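PDB 1UT1: Dr hemagglutinin structural subunit from Escherichia coli, which mediates adherence of uropathogenic bacteria to the upper urinary tract, binds the Dr blood group antigen and agglutinates human erythrocytes in the presence of D-mannose. Local coordinates for residues K27-V32 against A38-Q43. The protein carries 3 engineered substitutions. Residues are numbered along the deposited sequence; the frame is centred on the assembly and turned at random.
Sequences KCQVRV and AKTRGQ. Engineered in segment 27-32: K27 (natural residue Glu). With SO4 (sulfate ion), chain G; EDO (1,2-ethanediol), chain J.
R31 lays one face of its guanidinium over the methyl of A38, with NH1 3.5 Å from A38 CB and the methyl displaced toward the rim of the group. Bends at chi2 and chi3 fold the arginine back from its strand and bring the flat group over A38. Within 27-32, R31 NH1 also donates a weak hydrogen bond to Q29 OE1 (2.9 Å), and Q29 CD lies in the guanidinium plane at its edge. A water lies between R31 NH2 and A38 O, but its 2.4 Å separation from R31 NH2 is suspiciously short, which leaves a bridge doubtful.

Q29 reaches across as a straight rod: CG is anti to the backbone N (chi1 180°) and the chain stays extended at chi2, which carries the amide to 38-43. There Q29 NE2 lies 3.9 Å from T40 CG2, the two side chains crossing at about a right angle, while its hydrogen bond goes to T25 OG1. The same T40 methyl is 4.1 Å from K27 CA, so it packs against both residues.

Beyond T40 a sulfate, probably from the crystallisation liquor, joins the segments. K27 N donates to its O4 (3.0 Å, angle 168°) and R41 NE to its O1 (3.3 Å, angle 157°). The engineered K27 sends its side-chain end away from 38-43.

Both segments belong to a region predicted to bind receptor. The strand axes run nearly antiparallel but 9.2 Å apart, too far for direct sheet pairing: the segments meet through side-chain packing and, at one end, the shared sulfate. Strand 38-40 instead pairs in parallel with strand 16-25, whereas Q29, V30 and R31 form antiparallel pairs with a strand of a second subunit, to whose C60 C28 is disulfide-bonded. Strand 29-32 thus extends the neighbour's sheet, consistent with a strand-swapped assembly.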
loop_
_atom_site.group_PDB
_atom_site.type_symbol
_atom_site.label_atom_id
_atom_site.label_comp_id
_atom_site.label_asym_id
_atom_site.label_seq_id
_atom_site.Cartn_x
_atom_site.Cartn_y
_atom_site.Cartn_z
ATOM N N LYS A 27 0.651 -25.158 10.227
ATOM C CA LYS A 27 -0.712 -25.679 10.426
ATOM C C LYS A 27 -1.517 -24.851 11.460
ATOM O O LYS A 27 -2.709 -24.613 11.272
ATOM C CB LYS A 27 -0.649 -27.154 10.874
ATOM C CG LYS A 27 -0.518 -28.168 9.752
ATOM C CD LYS A 27 -0.392 -29.572 10.306
ATOM C CE LYS A 27 1.077 -30.070 10.262
ATOM N NZ LYS A 27 1.252 -31.361 10.988
ATOM N N CYS A 28 -0.868 -24.443 12.558
ATOM C CA CYS A 28 -1.537 -23.547 13.545
ATOM C C CYS A 28 -1.388 -22.165 12.938
ATOM O O CYS A 28 -0.272 -21.669 12.792
ATOM C CB CYS A 28 -0.829 -23.596 14.897
ATOM S SG CYS A 28 -1.298 -22.266 16.091
ATOM N N GLN A 29 -2.495 -21.659 12.409
ATOM C CA GLN A 29 -2.503 -20.460 11.573
ATOM C C GLN A 29 -3.360 -19.401 12.253
ATOM O O GLN A 29 -4.538 -19.631 12.494
ATOM C CB GLN A 29 -3.135 -20.853 10.227
ATOM C CG GLN A 29 -3.250 -19.754 9.194
ATOM C CD GLN A 29 -3.947 -20.247 7.928
ATOM O OE1 GLN A 29 -5.163 -20.331 7.897
ATOM N NE2 GLN A 29 -3.159 -20.679 6.916
ATOM N N VAL A 30 -2.793 -18.211 12.484
ATOM C CA VAL A 30 -3.536 -17.160 13.176
ATOM C C VAL A 30 -3.758 -15.974 12.254
ATOM O O VAL A 30 -2.798 -15.255 11.917
ATOM C CB VAL A 30 -2.787 -16.722 14.416
ATOM C CG1 VAL A 30 -3.595 -15.677 15.173
ATOM C CG2 VAL A 30 -2.477 -17.989 15.326
ATOM N N ARG A 31 -5.005 -15.809 11.810
ATOM C CA ARG A 31 -5.369 -14.744 10.857
ATOM C C ARG A 31 -5.649 -13.490 11.660
ATOM O O ARG A 31 -6.406 -13.515 12.618
ATOM C CB ARG A 31 -6.632 -15.130 10.021
ATOM C CG ARG A 31 -6.584 -16.493 9.336
ATOM C CD ARG A 31 -5.645 -16.485 8.142
ATOM N NE ARG A 31 -6.327 -16.178 6.885
ATOM C CZ ARG A 31 -6.470 -17.040 5.882
ATOM N NH1 ARG A 31 -6.015 -18.280 5.999
ATOM N NH2 ARG A 31 -7.084 -16.665 4.767
ATOM N N VAL A 32 -4.967 -12.413 11.309
ATOM C CA VAL A 32 -5.119 -11.146 11.992
ATOM C C VAL A 32 -5.621 -10.111 10.996
ATOM O O VAL A 32 -4.995 -9.878 9.957
ATOM C CB VAL A 32 -3.783 -10.680 12.559
ATOM C CG1 VAL A 32 -3.943 -9.336 13.330
ATOM C CG2 VAL A 32 -3.184 -11.779 13.449
ATOM N N ALA A 38 -3.803 -16.628 2.253
ATOM C CA ALA A 38 -2.830 -17.376 3.059
ATOM C C ALA A 38 -2.972 -18.874 2.816
ATOM O O ALA A 38 -4.087 -19.362 2.630
ATOM C CB ALA A 38 -3.025 -17.079 4.533
ATOM N N LYS A 39 -1.850 -19.599 2.865
ATOM C CA LYS A 39 -1.853 -21.075 2.780
ATOM C C LYS A 39 -0.907 -21.599 3.846
ATOM O O LYS A 39 0.142 -20.971 4.109
ATOM C CB LYS A 39 -1.283 -21.542 1.429
ATOM C CG LYS A 39 -2.176 -21.329 0.219
ATOM C CD LYS A 39 -1.563 -22.064 -0.977
ATOM C CE LYS A 39 -2.006 -21.471 -2.304
ATOM N NZ LYS A 39 -3.386 -21.901 -2.647
ATOM N N THR A 40 -1.153 -22.820 4.336
ATOM C CA THR A 40 -0.146 -23.470 5.183
ATOM C C THR A 40 0.939 -23.969 4.195
ATOM O O THR A 40 0.677 -24.157 3.006
ATOM C CB THR A 40 -0.713 -24.710 5.905
ATOM O OG1 THR A 40 -1.034 -25.707 4.920
ATOM C CG2 THR A 40 -1.965 -24.348 6.742
ATOM N N ARG A 41 2.120 -24.269 4.692
ATOM C CA ARG A 41 3.157 -24.737 3.782
ATOM C C ARG A 41 2.811 -26.128 3.246
ATOM O O ARG A 41 3.117 -26.430 2.123
ATOM C CB ARG A 41 4.536 -24.714 4.427
ATOM C CG ARG A 41 4.597 -25.332 5.809
ATOM C CD ARG A 41 5.994 -25.169 6.392
ATOM N NE ARG A 41 6.090 -25.739 7.730
ATOM C CZ ARG A 41 7.152 -25.608 8.518
ATOM N NH1 ARG A 41 8.202 -24.896 8.108
ATOM N NH2 ARG A 41 7.143 -26.123 9.739
ATOM N N GLY A 42 2.001 -26.872 3.989
ATOM C CA GLY A 42 1.536 -28.189 3.531
ATOM C C GLY A 42 0.646 -28.089 2.294
ATOM O O GLY A 42 0.463 -29.080 1.589
ATOM N N GLN A 43 0.075 -26.901 2.040
ATOM C CA GLN A 43 -0.799 -26.679 0.881
ATOM C C GLN A 43 0.004 -26.307 -0.368
ATOM O O GLN A 43 -0.563 -26.118 -1.445
ATOM C CB GLN A 43 -1.792 -25.571 1.173
ATOM C CG GLN A 43 -2.920 -25.986 2.085
ATOM C CD GLN A 43 -3.909 -24.864 2.284
ATOM O OE1 GLN A 43 -4.952 -24.790 1.611
ATOM N NE2 GLN A 43 -3.516 -23.903 3.085
HETATM S S SO4 G . 3.578 -27.438 9.953
HETATM O O1 SO4 G . 3.128 -26.628 8.772
HETATM O O2 SO4 G . 3.696 -28.879 9.678
HETATM O O3 SO4 G . 4.977 -26.990 10.273
HETATM O O4 SO4 G . 2.737 -27.062 11.113
HETATM C C1 EDO J . -4.522 -24.761 -2.418
HETATM O O1 EDO J . -4.607 -23.965 -3.596
HETATM C C2 EDO J . -3.689 -26.022 -2.724
HETATM O O2 EDO J . -4.352 -26.796 -3.750
HETATM O O HOH W 1 -6.903 -17.785 2.609
#